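Local coordinates for putative polyprenyl synthetase (Streptomyces coelicolor, PDB 3NF2), which probably joins isoprenoid diphosphate units into longer polyprenyl diphosphates as a magnesium-dependent prenyltransferase of the FPP/GGPP synthase family, at residues 317-322 against 327-332; 310-315 against 334-339; 56-61 against 189-194; 9-14 against 65-70. All coordinates share one frame; numbering follows the deposited sequence.

Interaction 1: 317-322 against 327-332; sequences EALDAV and RVRDRF
A chi1 of -166° sets CG of R329 anti to the backbone N, and a bend at chi3 then brings the edge of its guanidinium to V322 O, while L319 sends both CD1 and CD2 toward F332 CB. The polar half of the contact is one bond: in the conformer described, R329 NH2 donates to V322 O at 2.8 Å. The donor lies in the carbonyl plane, yet the N-H...O angle is only 132° and the oxygen sits 26° out of the guanidinium plane, a bent fit. In this conformer M324 O and the carboxylate of D326 hold NH1, so the group probably helps gather up the connection between the helices. The other half of the contact is apolar. L319 CD1 rests on F332 CB at 3.6 Å and L319 CD2 reaches F332 CG at 3.9 Å, the two side chains crossing at about a right angle. Cut back to an alanine, L319 would lose both methyls and would probably leave a gap beside F332 CB. A type I turn runs from L319 to V322, and helix 326-339 runs back alongside helix 300-319; Y212 of helix 203-230 packs on L319 and F332, and L61 and L64 of helix 57-67 cover F332 as well.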
loop_
_atom_site.group_PDB
_atom_site.type_symbol
_atom_site.label_atom_id
_atom_site.label_comp_id
_atom_site.label_asym_id
_atom_site.label_seq_id
_atom_site.Cartn_x
_atom_site.Cartn_y
_atom_site.Cartn_z
ATOM N N GLU A 317 -0.366 18.560 -28.511
ATOM C CA GLU A 317 -0.907 17.980 -29.733
ATOM C C GLU A 317 -1.851 16.785 -29.478
ATOM O O GLU A 317 -2.641 16.419 -30.351
ATOM C CB GLU A 317 0.236 17.716 -30.740
ATOM C CG GLU A 317 0.307 16.381 -31.478
ATOM C CD GLU A 317 1.605 16.245 -32.293
ATOM O OE1 GLU A 317 2.232 17.283 -32.612
ATOM O OE2 GLU A 317 2.004 15.103 -32.616
ATOM N N ALA A 318 -1.811 16.210 -28.276
ATOM C CA ALA A 318 -2.807 15.193 -27.895
ATOM C C ALA A 318 -4.150 15.826 -27.494
ATOM O O ALA A 318 -5.203 15.233 -27.721
ATOM C CB ALA A 318 -2.284 14.281 -26.793
ATOM N N LEU A 319 -4.106 17.025 -26.907
ATOM C CA LEU A 319 -5.312 17.803 -26.588
ATOM C C LEU A 319 -6.166 18.110 -27.811
ATOM O O LEU A 319 -7.392 18.154 -27.712
ATOM C CB LEU A 319 -4.949 19.141 -25.951
ATOM C CG LEU A 319 -4.737 19.306 -24.451
ATOM C CD1 LEU A 319 -4.295 20.732 -24.187
ATOM C CD2 LEU A 319 -5.984 18.970 -23.647
ATOM N N ASP A 320 -5.507 18.356 -28.944
ATOM C CA ASP A 320 -6.164 18.617 -30.229
ATOM C C ASP A 320 -7.110 17.480 -30.644
ATOM O O ASP A 320 -8.142 17.723 -31.276
ATOM C CB ASP A 320 -5.108 18.845 -31.322
ATOM C CG ASP A 320 -4.191 20.041 -31.032
ATOM O OD1 ASP A 320 -4.456 20.797 -30.064
ATOM O OD2 ASP A 320 -3.212 20.237 -31.794
ATOM N N ALA A 321 -6.757 16.251 -30.262
ATOM C CA ALA A 321 -7.497 15.040 -30.634
ATOM C C ALA A 321 -8.821 14.834 -29.883
ATOM O O ALA A 321 -9.646 14.013 -30.296
ATOM C CB ALA A 321 -6.596 13.799 -30.480
ATOM N N VAL A 322 -9.020 15.560 -28.784
ATOM C CA VAL A 322 -10.239 15.395 -27.982
ATOM C C VAL A 322 -11.241 16.551 -28.064
ATOM O O VAL A 322 -10.895 17.725 -27.856
ATOM C CB VAL A 322 -9.958 15.039 -26.496
ATOM C CG1 VAL A 322 -10.152 13.545 -26.269
ATOM C CG2 VAL A 322 -8.568 15.488 -26.069
ATOM N N ARG A 327 -12.651 26.752 -23.919
ATOM C CA ARG A 327 -12.176 27.447 -22.724
ATOM C C ARG A 327 -11.360 26.491 -21.849
ATOM O O ARG A 327 -10.396 26.902 -21.193
ATOM C CB ARG A 327 -13.341 28.007 -21.898
ATOM C CG ARG A 327 -14.578 28.437 -22.683
ATOM C CD ARG A 327 -15.581 29.142 -21.773
ATOM N NE ARG A 327 -15.993 28.320 -20.632
ATOM C CZ ARG A 327 -16.356 28.801 -19.443
ATOM N NH1 ARG A 327 -16.353 30.111 -19.216
ATOM N NH2 ARG A 327 -16.713 27.970 -18.470
ATOM N N VAL A 328 -11.767 25.218 -21.844
ATOM C CA VAL A 328 -11.107 24.174 -21.060
ATOM C C VAL A 328 -9.773 23.805 -21.711
ATOM O O VAL A 328 -8.747 23.740 -21.033
ATOM C CB VAL A 328 -12.018 22.926 -20.897
ATOM C CG1 VAL A 328 -11.374 21.893 -19.995
ATOM C CG2 VAL A 328 -13.380 23.327 -20.334
ATOM N N ARG A 329 -9.810 23.588 -23.027
ATOM C CA ARG A 329 -8.604 23.329 -23.813
ATOM C C ARG A 329 -7.547 24.412 -23.609
ATOM O O ARG A 329 -6.370 24.097 -23.434
ATOM C CB ARG A 329 -8.942 23.177 -25.298
ATOM C CG ARG A 329 -7.814 22.579 -26.130
ATOM C CD ARG A 329 -8.158 22.542 -27.609
ATOM N NE ARG A 329 -9.073 21.454 -27.939
ATOM C CZ ARG A 329 -10.396 21.537 -27.844
ATOM N NH1 ARG A 329 -10.961 22.658 -27.422
ATOM N NH2 ARG A 329 -11.153 20.498 -28.170
ATOM N N ASP A 330 -7.973 25.677 -23.614
ATOM C CA ASP A 330 -7.089 26.818 -23.354
ATOM C C ASP A 330 -6.442 26.735 -21.973
ATOM O O ASP A 330 -5.265 27.069 -21.803
ATOM C CB ASP A 330 -7.860 28.142 -23.478
ATOM C CG ASP A 330 -7.857 28.712 -24.902
ATOM O OD1 ASP A 330 -7.924 29.956 -25.036
ATOM O OD2 ASP A 330 -7.784 27.931 -25.882
ATOM N N ARG A 331 -7.224 26.289 -20.992
ATOM C CA ARG A 331 -6.739 26.147 -19.625
ATOM C C ARG A 331 -5.717 25.006 -19.505
ATOM O O ARG A 331 -4.694 25.151 -18.830
ATOM C CB ARG A 331 -7.915 25.976 -18.656
ATOM C CG ARG A 331 -8.542 27.300 -18.225
ATOM C CD ARG A 331 -9.857 27.105 -17.483
ATOM N NE ARG A 331 -10.168 28.254 -16.629
ATOM C CZ ARG A 331 -11.238 28.347 -15.839
ATOM N NH1 ARG A 331 -11.420 29.434 -15.098
ATOM N NH2 ARG A 331 -12.128 27.361 -15.789
ATOM N N PHE A 332 -5.983 23.898 -20.196
ATOM C CA PHE A 332 -5.059 22.765 -20.251
ATOM C C PHE A 332 -3.743 23.124 -20.948
ATOM O O PHE A 332 -2.667 22.674 -20.542
ATOM C CB PHE A 332 -5.711 21.605 -20.991
ATOM C CG PHE A 332 -6.461 20.652 -20.110
ATOM C CD1 PHE A 332 -7.840 20.720 -20.004
ATOM C CD2 PHE A 332 -5.788 19.658 -19.408
ATOM C CE1 PHE A 332 -8.529 19.822 -19.199
ATOM C CE2 PHE A 332 -6.472 18.753 -18.607
ATOM C CZ PHE A 332 -7.842 18.835 -18.500
#

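Interaction 2: 310-315 against 334-339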
loop_
_atom_site.group_PDB
_atom_site.type_symbol
_atom_site.label_atom_id
_atom_site.label_comp_id
_atom_site.label_asym_id
_atom_site.label_seq_id
_atom_site.Cartn_x
_atom_site.Cartn_y
_atom_site.Cartn_z
ATOM N N ARG A 310 10.035 18.749 -26.857
ATOM C CA ARG A 310 9.376 17.691 -27.621
ATOM C C ARG A 310 8.150 17.150 -26.889
ATOM O O ARG A 310 7.089 17.010 -27.492
ATOM C CB ARG A 310 10.343 16.542 -27.944
ATOM C CG ARG A 310 9.823 15.560 -29.010
ATOM C CD ARG A 310 10.342 14.133 -28.783
ATOM N NE ARG A 310 9.807 13.186 -29.769
ATOM C CZ ARG A 310 9.547 11.897 -29.537
ATOM N NH1 ARG A 310 9.756 11.359 -28.339
ATOM N NH2 ARG A 310 9.062 11.136 -30.510
ATOM N N GLN A 311 8.302 16.867 -25.595
ATOM C CA GLN A 311 7.238 16.251 -24.798
ATOM C C GLN A 311 6.041 17.183 -24.587
ATOM O O GLN A 311 4.893 16.741 -24.636
ATOM C CB GLN A 311 7.783 15.747 -23.461
ATOM C CG GLN A 311 8.673 14.526 -23.590
ATOM C CD GLN A 311 7.888 13.308 -24.023
ATOM O OE1 GLN A 311 6.708 13.178 -23.707
ATOM N NE2 GLN A 311 8.537 12.408 -24.758
ATOM N N HIS A 312 6.337 18.457 -24.348
ATOM C CA HIS A 312 5.358 19.540 -24.334
ATOM C C HIS A 312 4.474 19.487 -25.585
ATOM O O HIS A 312 3.248 19.496 -25.488
ATOM C CB HIS A 312 6.103 20.875 -24.257
ATOM C CG HIS A 312 5.217 22.081 -24.222
ATOM N ND1 HIS A 312 4.641 22.620 -25.355
ATOM C CD2 HIS A 312 4.847 22.884 -23.196
ATOM C CE1 HIS A 312 3.938 23.688 -25.024
ATOM N NE2 HIS A 312 4.042 23.867 -23.719
ATOM N N THR A 313 5.122 19.409 -26.743
ATOM C CA THR A 313 4.472 19.378 -28.043
ATOM C C THR A 313 3.583 18.149 -28.205
ATOM O O THR A 313 2.443 18.280 -28.629
ATOM C CB THR A 313 5.534 19.475 -29.174
ATOM O OG1 THR A 313 6.152 20.768 -29.120
ATOM C CG2 THR A 313 4.933 19.239 -30.564
ATOM N N ILE A 314 4.092 16.969 -27.854
ATOM C CA ILE A 314 3.293 15.727 -27.912
ATOM C C ILE A 314 2.057 15.789 -26.997
ATOM O O ILE A 314 0.970 15.306 -27.365
ATOM C CB ILE A 314 4.147 14.474 -27.597
ATOM C CG1 ILE A 314 5.327 14.396 -28.572
ATOM C CG2 ILE A 314 3.305 13.172 -27.678
ATOM C CD1 ILE A 314 6.524 13.611 -28.055
ATOM N N ALA A 315 2.227 16.406 -25.825
ATOM C CA ALA A 315 1.122 16.617 -24.885
ATOM C C ALA A 315 0.045 17.534 -25.480
ATOM O O ALA A 315 -1.110 17.134 -25.603
ATOM C CB ALA A 315 1.635 17.182 -23.563
ATOM N N ALA A 334 -2.402 26.165 -21.027
ATOM C CA ALA A 334 -1.643 27.110 -20.208
ATOM C C ALA A 334 -0.880 26.457 -19.057
ATOM O O ALA A 334 0.170 26.959 -18.643
ATOM C CB ALA A 334 -2.552 28.215 -19.684
ATOM N N LEU A 335 -1.415 25.356 -18.528
ATOM C CA LEU A 335 -0.717 24.574 -17.505
ATOM C C LEU A 335 0.539 23.949 -18.094
ATOM O O LEU A 335 1.601 23.956 -17.464
ATOM C CB LEU A 335 -1.624 23.489 -16.926
ATOM C CG LEU A 335 -2.674 23.964 -15.920
ATOM C CD1 LEU A 335 -3.725 22.903 -15.720
ATOM C CD2 LEU A 335 -2.052 24.360 -14.582
ATOM N N ALA A 336 0.402 23.446 -19.321
ATOM C CA ALA A 336 1.508 22.864 -20.075
ATOM C C ALA A 336 2.668 23.839 -20.288
ATOM O O ALA A 336 3.830 23.437 -20.237
ATOM C CB ALA A 336 1.017 22.303 -21.401
ATOM N N ASP A 337 2.357 25.115 -20.501
ATOM C CA ASP A 337 3.398 26.130 -20.619
ATOM C C ASP A 337 4.008 26.476 -19.262
ATOM O O ASP A 337 5.199 26.761 -19.184
ATOM C CB ASP A 337 2.880 27.393 -21.318
ATOM C CG ASP A 337 2.173 27.096 -22.640
ATOM O OD1 ASP A 337 2.235 25.948 -23.137
ATOM O OD2 ASP A 337 1.541 28.026 -23.185
ATOM N N PHE A 338 3.197 26.446 -18.201
ATOM C CA PHE A 338 3.690 26.717 -16.839
ATOM C C PHE A 338 4.699 25.663 -16.392
ATOM O O PHE A 338 5.654 25.964 -15.669
ATOM C CB PHE A 338 2.543 26.799 -15.818
ATOM C CG PHE A 338 3.012 26.970 -14.385
ATOM C CD1 PHE A 338 3.103 25.874 -13.524
ATOM C CD2 PHE A 338 3.381 28.226 -13.905
ATOM C CE1 PHE A 338 3.547 26.026 -12.208
ATOM C CE2 PHE A 338 3.821 28.389 -12.586
ATOM C CZ PHE A 338 3.906 27.286 -11.738
ATOM N N VAL A 339 4.464 24.431 -16.834
ATOM C CA VAL A 339 5.302 23.284 -16.506
ATOM C C VAL A 339 6.764 23.452 -16.965
ATOM O O VAL A 339 7.683 22.977 -16.289
ATOM C CB VAL A 339 4.631 21.977 -17.006
ATOM C CG1 VAL A 339 5.629 21.022 -17.649
ATOM C CG2 VAL A 339 3.882 21.303 -15.855
#
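H312, A336 and D337 supply nearly all the buried surface here, and the imidazole of H312 does most of the work. A chi1 of -179° lays the ring beside the carbonyl carbon and carries it across the gap between helices 300-319 and 326-339 until its far edge meets the next helix. There NE2 donates to D337 OD1 at 2.8 Å, with an N-H...O angle of 147°. The oxygen lies almost in the ring plane, but the nitrogen approaches OD1 on its anti side and somewhat out of the carboxylate plane, the two flat groups being turned 27° from each other. The neighbouring ring carbon is occupied too: H312 CD2 comes within 3.2 Å of A336 O, near the plane of the ring, so one edge of the imidazole faces two oxygens of the opposing helix. A336 presents just a methyl, its CB 4.1 Å from H312 NE2, and this small residue lets the backbones approach to 6.6 Å between the CA atoms of H312 and A336. The carboxylate would probably favour a protonated ring. I316 touches A336 and D337 one turn farther along. The arrangement is a His-carboxylate hydrogen bond joining two consecutive antiparallel helices, a helical hairpin within the all-alpha fold.

Interaction 3: 56-61 against 189-194. With SO4 (sulfate ion), chain B.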
loop_
_atom_site.group_PDB
_atom_site.type_symbol
_atom_site.label_atom_id
_atom_site.label_comp_id
_atom_site.label_asym_id
_atom_site.label_seq_id
_atom_site.Cartn_x
_atom_site.Cartn_y
_atom_site.Cartn_z
ATOM N N ALA A 56 0.548 22.720 -6.798
ATOM C CA ALA A 56 -0.833 22.285 -6.932
ATOM C C ALA A 56 -1.216 21.919 -8.362
ATOM O O ALA A 56 -2.374 22.083 -8.757
ATOM C CB ALA A 56 -1.766 23.351 -6.387
ATOM N N VAL A 57 -0.253 21.399 -9.123
ATOM C CA VAL A 57 -0.473 21.056 -10.526
ATOM C C VAL A 57 -1.520 19.950 -10.683
ATOM O O VAL A 57 -2.504 20.128 -11.414
ATOM C CB VAL A 57 0.846 20.662 -11.246
ATOM C CG1 VAL A 57 0.578 20.323 -12.708
ATOM C CG2 VAL A 57 1.865 21.781 -11.147
ATOM N N ARG A 58 -1.314 18.831 -9.985
ATOM C CA ARG A 58 -2.238 17.686 -10.049
ATOM C C ARG A 58 -3.709 17.993 -9.653
ATOM O O ARG A 58 -4.635 17.608 -10.397
ATOM C CB ARG A 58 -1.695 16.461 -9.284
ATOM C CG ARG A 58 -0.332 15.945 -9.736
ATOM C CD ARG A 58 0.258 14.944 -8.724
ATOM N NE ARG A 58 0.327 15.522 -7.385
ATOM C CZ ARG A 58 1.420 16.044 -6.835
ATOM N NH1 ARG A 58 2.578 16.032 -7.480
ATOM N NH2 ARG A 58 1.356 16.568 -5.620
ATOM N N PRO A 59 -3.936 18.664 -8.494
ATOM C CA PRO A 59 -5.329 19.009 -8.183
ATOM C C PRO A 59 -5.984 19.934 -9.220
ATOM O O PRO A 59 -7.120 19.667 -9.648
ATOM C CB PRO A 59 -5.241 19.706 -6.816
ATOM C CG PRO A 59 -3.794 19.872 -6.515
ATOM C CD PRO A 59 -3.048 18.896 -7.336
ATOM N N ALA A 60 -5.266 20.981 -9.630
ATOM C CA ALA A 60 -5.741 21.889 -10.683
ATOM C C ALA A 60 -6.120 21.120 -11.944
ATOM O O ALA A 60 -7.126 21.404 -12.565
ATOM C CB ALA A 60 -4.686 22.953 -11.010
ATOM N N LEU A 61 -5.309 20.128 -12.285
ATOM C CA LEU A 61 -5.508 19.317 -13.469
ATOM C C LEU A 61 -6.785 18.489 -13.355
ATOM O O LEU A 61 -7.576 18.437 -14.293
ATOM C CB LEU A 61 -4.289 18.412 -13.651
ATOM C CG LEU A 61 -3.557 18.210 -14.978
ATOM C CD1 LEU A 61 -3.888 19.250 -16.024
ATOM C CD2 LEU A 61 -2.062 18.201 -14.706
ATOM N N ALA A 189 -0.828 11.765 -15.833
ATOM C CA ALA A 189 -1.751 11.181 -16.799
ATOM C C ALA A 189 -3.080 10.895 -16.128
ATOM O O ALA A 189 -4.141 11.193 -16.682
ATOM C CB ALA A 189 -1.176 9.901 -17.362
ATOM N N CYS A 190 -3.001 10.320 -14.928
ATOM C CA CYS A 190 -4.170 10.019 -14.133
ATOM C C CYS A 190 -4.879 11.293 -13.693
ATOM O O CYS A 190 -6.089 11.393 -13.824
ATOM C CB CYS A 190 -3.812 9.169 -12.912
ATOM S SG CYS A 190 -5.271 8.729 -11.934
ATOM N N ALA A 191 -4.128 12.264 -13.192
ATOM C CA ALA A 191 -4.708 13.542 -12.780
ATOM C C ALA A 191 -5.409 14.257 -13.937
ATOM O O ALA A 191 -6.456 14.871 -13.745
ATOM C CB ALA A 191 -3.649 14.435 -12.179
ATOM N N SER A 192 -4.829 14.149 -15.136
ATOM C CA SER A 192 -5.368 14.774 -16.338
ATOM C C SER A 192 -6.656 14.138 -16.842
ATOM O O SER A 192 -7.427 14.792 -17.537
ATOM C CB SER A 192 -4.330 14.767 -17.470
ATOM O OG SER A 192 -3.272 15.667 -17.186
ATOM N N SER A 193 -6.882 12.873 -16.505
ATOM C CA SER A 193 -8.031 12.145 -17.045
ATOM C C SER A 193 -9.103 11.742 -16.019
ATOM O O SER A 193 -10.201 11.334 -16.407
ATOM C CB SER A 193 -7.567 10.911 -17.820
ATOM O OG SER A 193 -7.031 9.924 -16.953
ATOM N N ILE A 194 -8.801 11.861 -14.726
ATOM C CA ILE A 194 -9.680 11.314 -13.684
ATOM C C ILE A 194 -11.007 12.094 -13.474
ATOM O O ILE A 194 -12.075 11.481 -13.343
ATOM C CB ILE A 194 -8.916 11.051 -12.343
ATOM C CG1 ILE A 194 -9.696 10.074 -11.456
ATOM C CG2 ILE A 194 -8.516 12.368 -11.624
ATOM C CD1 ILE A 194 -8.947 9.636 -10.204
HETATM S S SO4 B . 4.476 18.298 -4.624
HETATM O O1 SO4 B . 3.082 18.149 -4.205
HETATM O O2 SO4 B . 4.830 19.714 -4.553
HETATM O O3 SO4 B . 5.322 17.504 -3.726
HETATM O O4 SO4 B . 4.669 17.834 -6.004
#
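The methyl of A191 lies against the backbone of helix 57-67, its CB 3.8 Å from R58 O and 4.0 Å from R58 CB. One turn on, L61 CG meets S192 OG at 3.4 Å, and both leucine methyls flank the same hydroxyl. That hydroxyl is already bonded to L188 O within its own helix, so its polar demand is met although the branched end of L61 packs against it. Small residues at A191 and S192 permit a close approach: the axes of 57-61 and 189-194 pass 8.2 Å apart at 24°. Farther out, R58 leads away from this seam: CG lies anti to its carbonyl carbon (chi1 -57°), a bend at chi3 follows, and the guanidinium meets a sulfate edge-on. R58 NH2 reaches sulfate O1 at 2.7 Å and NH1 reaches O4 at 3.1 Å, two fairly straight bonds, while NE is paired with E84, which helps fix the rotation of the group. A leucine in place of R58 would probably leave the sulfate without this two-pronged grip and E84 without its partner. The backbone N of K55 and the side chain of R104 also bind the anion. This is consistent with the isopentenyl diphosphate site of trans-prenyltransferases, the sulfate, probably from the crystallisation liquor, taking the place of a phosphate.

Interaction 4: 9-14 against 65-70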
loop_
_atom_site.group_PDB
_atom_site.type_symbol
_atom_site.label_atom_id
_atom_site.label_comp_id
_atom_site.label_asym_id
_atom_site.label_seq_id
_atom_site.Cartn_x
_atom_site.Cartn_y
_atom_site.Cartn_z
ATOM N N LEU A 9 -4.179 27.089 -10.206
ATOM C CA LEU A 9 -3.430 26.400 -9.152
ATOM C C LEU A 9 -4.036 26.668 -7.773
ATOM O O LEU A 9 -4.108 25.764 -6.940
ATOM C CB LEU A 9 -1.948 26.800 -9.171
ATOM C CG LEU A 9 -1.094 26.519 -10.414
ATOM C CD1 LEU A 9 0.334 26.990 -10.177
ATOM C CD2 LEU A 9 -1.107 25.046 -10.816
ATOM N N GLU A 10 -4.465 27.914 -7.560
ATOM C CA GLU A 10 -5.240 28.317 -6.389
ATOM C C GLU A 10 -6.571 27.562 -6.324
ATOM O O GLU A 10 -6.930 27.014 -5.281
ATOM C CB GLU A 10 -5.486 29.835 -6.432
ATOM C CG GLU A 10 -6.594 30.362 -5.508
ATOM C CD GLU A 10 -6.109 30.714 -4.105
ATOM O OE1 GLU A 10 -5.336 29.930 -3.503
ATOM O OE2 GLU A 10 -6.520 31.781 -3.596
ATOM N N ARG A 11 -7.278 27.532 -7.454
ATOM C CA ARG A 11 -8.558 26.838 -7.590
ATOM C C ARG A 11 -8.486 25.366 -7.170
ATOM O O ARG A 11 -9.365 24.885 -6.457
ATOM C CB ARG A 11 -9.053 26.951 -9.035
ATOM C CG ARG A 11 -10.451 26.441 -9.299
ATOM C CD ARG A 11 -10.517 25.891 -10.707
ATOM N NE ARG A 11 -11.827 26.091 -11.314
ATOM C CZ ARG A 11 -12.176 25.643 -12.517
ATOM N NH1 ARG A 11 -11.314 24.953 -13.256
ATOM N NH2 ARG A 11 -13.395 25.888 -12.980
ATOM N N GLY A 12 -7.433 24.672 -7.604
ATOM C CA GLY A 12 -7.231 23.260 -7.279
ATOM C C GLY A 12 -6.847 23.015 -5.829
ATOM O O GLY A 12 -7.324 22.057 -5.212
ATOM N N ARG A 13 -5.987 23.887 -5.295
ATOM C CA ARG A 13 -5.515 23.778 -3.914
ATOM C C ARG A 13 -6.645 24.013 -2.911
ATOM O O ARG A 13 -6.833 23.215 -1.988
ATOM C CB ARG A 13 -4.329 24.727 -3.667
ATOM C CG ARG A 13 -3.992 24.981 -2.198
ATOM C CD ARG A 13 -2.523 25.342 -1.985
ATOM N NE ARG A 13 -1.910 25.948 -3.164
ATOM C CZ ARG A 13 -0.795 25.500 -3.732
ATOM N NH1 ARG A 13 -0.167 24.448 -3.224
ATOM N NH2 ARG A 13 -0.306 26.104 -4.807
ATOM N N THR A 14 -7.404 25.092 -3.109
ATOM C CA THR A 14 -8.497 25.464 -2.205
ATOM C C THR A 14 -9.677 24.498 -2.254
ATOM O O THR A 14 -10.379 24.341 -1.262
ATOM C CB THR A 14 -8.999 26.902 -2.450
ATOM O OG1 THR A 14 -9.493 27.019 -3.790
ATOM C CG2 THR A 14 -7.876 27.920 -2.212
ATOM N N SER A 65 -10.082 18.510 -15.543
ATOM C CA SER A 65 -10.458 17.288 -16.248
ATOM C C SER A 65 -11.967 17.064 -16.258
ATOM O O SER A 65 -12.512 16.591 -17.247
ATOM C CB SER A 65 -9.757 16.080 -15.626
ATOM O OG SER A 65 -9.932 14.918 -16.422
ATOM N N ALA A 66 -12.626 17.414 -15.154
ATOM C CA ALA A 66 -14.073 17.279 -15.026
ATOM C C ALA A 66 -14.833 18.207 -15.979
ATOM O O ALA A 66 -15.851 17.811 -16.561
ATOM C CB ALA A 66 -14.499 17.506 -13.575
ATOM N N GLU A 67 -14.309 19.418 -16.157
ATOM C CA GLU A 67 -14.905 20.427 -17.049
ATOM C C GLU A 67 -14.958 20.050 -18.529
ATOM O O GLU A 67 -15.767 20.604 -19.270
ATOM C CB GLU A 67 -14.171 21.753 -16.905
ATOM C CG GLU A 67 -14.315 22.379 -15.543
ATOM C CD GLU A 67 -13.475 23.615 -15.397
ATOM O OE1 GLU A 67 -14.055 24.705 -15.228
ATOM O OE2 GLU A 67 -12.236 23.504 -15.463
ATOM N N VAL A 68 -14.090 19.124 -18.943
ATOM C CA VAL A 68 -14.057 18.562 -20.303
ATOM C C VAL A 68 -15.420 17.991 -20.734
ATOM O O VAL A 68 -15.846 18.170 -21.882
ATOM C CB VAL A 68 -12.925 17.486 -20.426
ATOM C CG1 VAL A 68 -13.007 16.670 -21.726
ATOM C CG2 VAL A 68 -11.564 18.146 -20.317
ATOM N N THR A 69 -16.105 17.327 -19.805
ATOM C CA THR A 69 -17.430 16.776 -20.079
ATOM C C THR A 69 -18.523 17.831 -19.898
ATOM O O THR A 69 -19.661 17.620 -20.313
ATOM C CB THR A 69 -17.749 15.573 -19.171
ATOM O OG1 THR A 69 -17.539 15.938 -17.804
ATOM C CG2 THR A 69 -16.861 14.394 -19.509
ATOM N N GLY A 70 -18.173 18.957 -19.276
ATOM C CA GLY A 70 -19.139 20.013 -18.978
ATOM C C GLY A 70 -19.557 20.075 -17.516
ATOM O O GLY A 70 -20.257 21.007 -17.102
#
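R11 and E67 meet end-on, from opposite directions, and make the whole of this contact. The tight part is the pair of charged heads: R11 NH2 donates to E67 OE1 at 2.6 Å and R11 NH1 donates to E67 OE2 at 2.8 Å. Both bonds are nearly straight, at 168° and 160°, and each oxygen lies close to the guanidinium plane. On the glutamate side the fit is less regular, because the nitrogens approach from above the carboxylate plane, the two planes standing 59° apart. R11 reaches out from helix 5-25 through a chain bent at chi2 and chi3; E67 extends beyond CG from the end region of helix 57-67. The rest is loose. The backbones stay well apart, only 90 Å² is buried in all, and both residues remain partly exposed to solvent. R11 also rests on V63 and L64, so its aliphatic part has some apolar cover. R331 of helix 326-339 comes near as a second cation, paired only weakly with E67 and close to R11. Both guanidinium groups lie by the same oxygen, E67 OE1, whose negative charge probably eases their proximity, and the N-terminal helix is linked to helix 57-67 by electrostatics more than by packing.

Interactions 1 and 2 are successive rungs of one helix pair, 300-319 with 326-339, their centres about 11 Å apart. F332 and L335 carry that pair onto helix 57-67: F332 CE2 reaches L61 CD1 of interaction 3 at 3.7 Å, and L335 CD1 touches the same leucine methyl. Interactions 3 and 4 share helix 57-67 and lie closest together, centres about 9 Å apart, with S192 O and S65 OG probably hydrogen-bonded at 2.7 Å. Interaction 4 meets interaction 1 through F332 and V68, and through R331 beside the salt bridge. The sulfate at R58 in interaction 3 probably marks the diphosphate pocket of the active site; interactions 1, 2 and 4 join helices away from it.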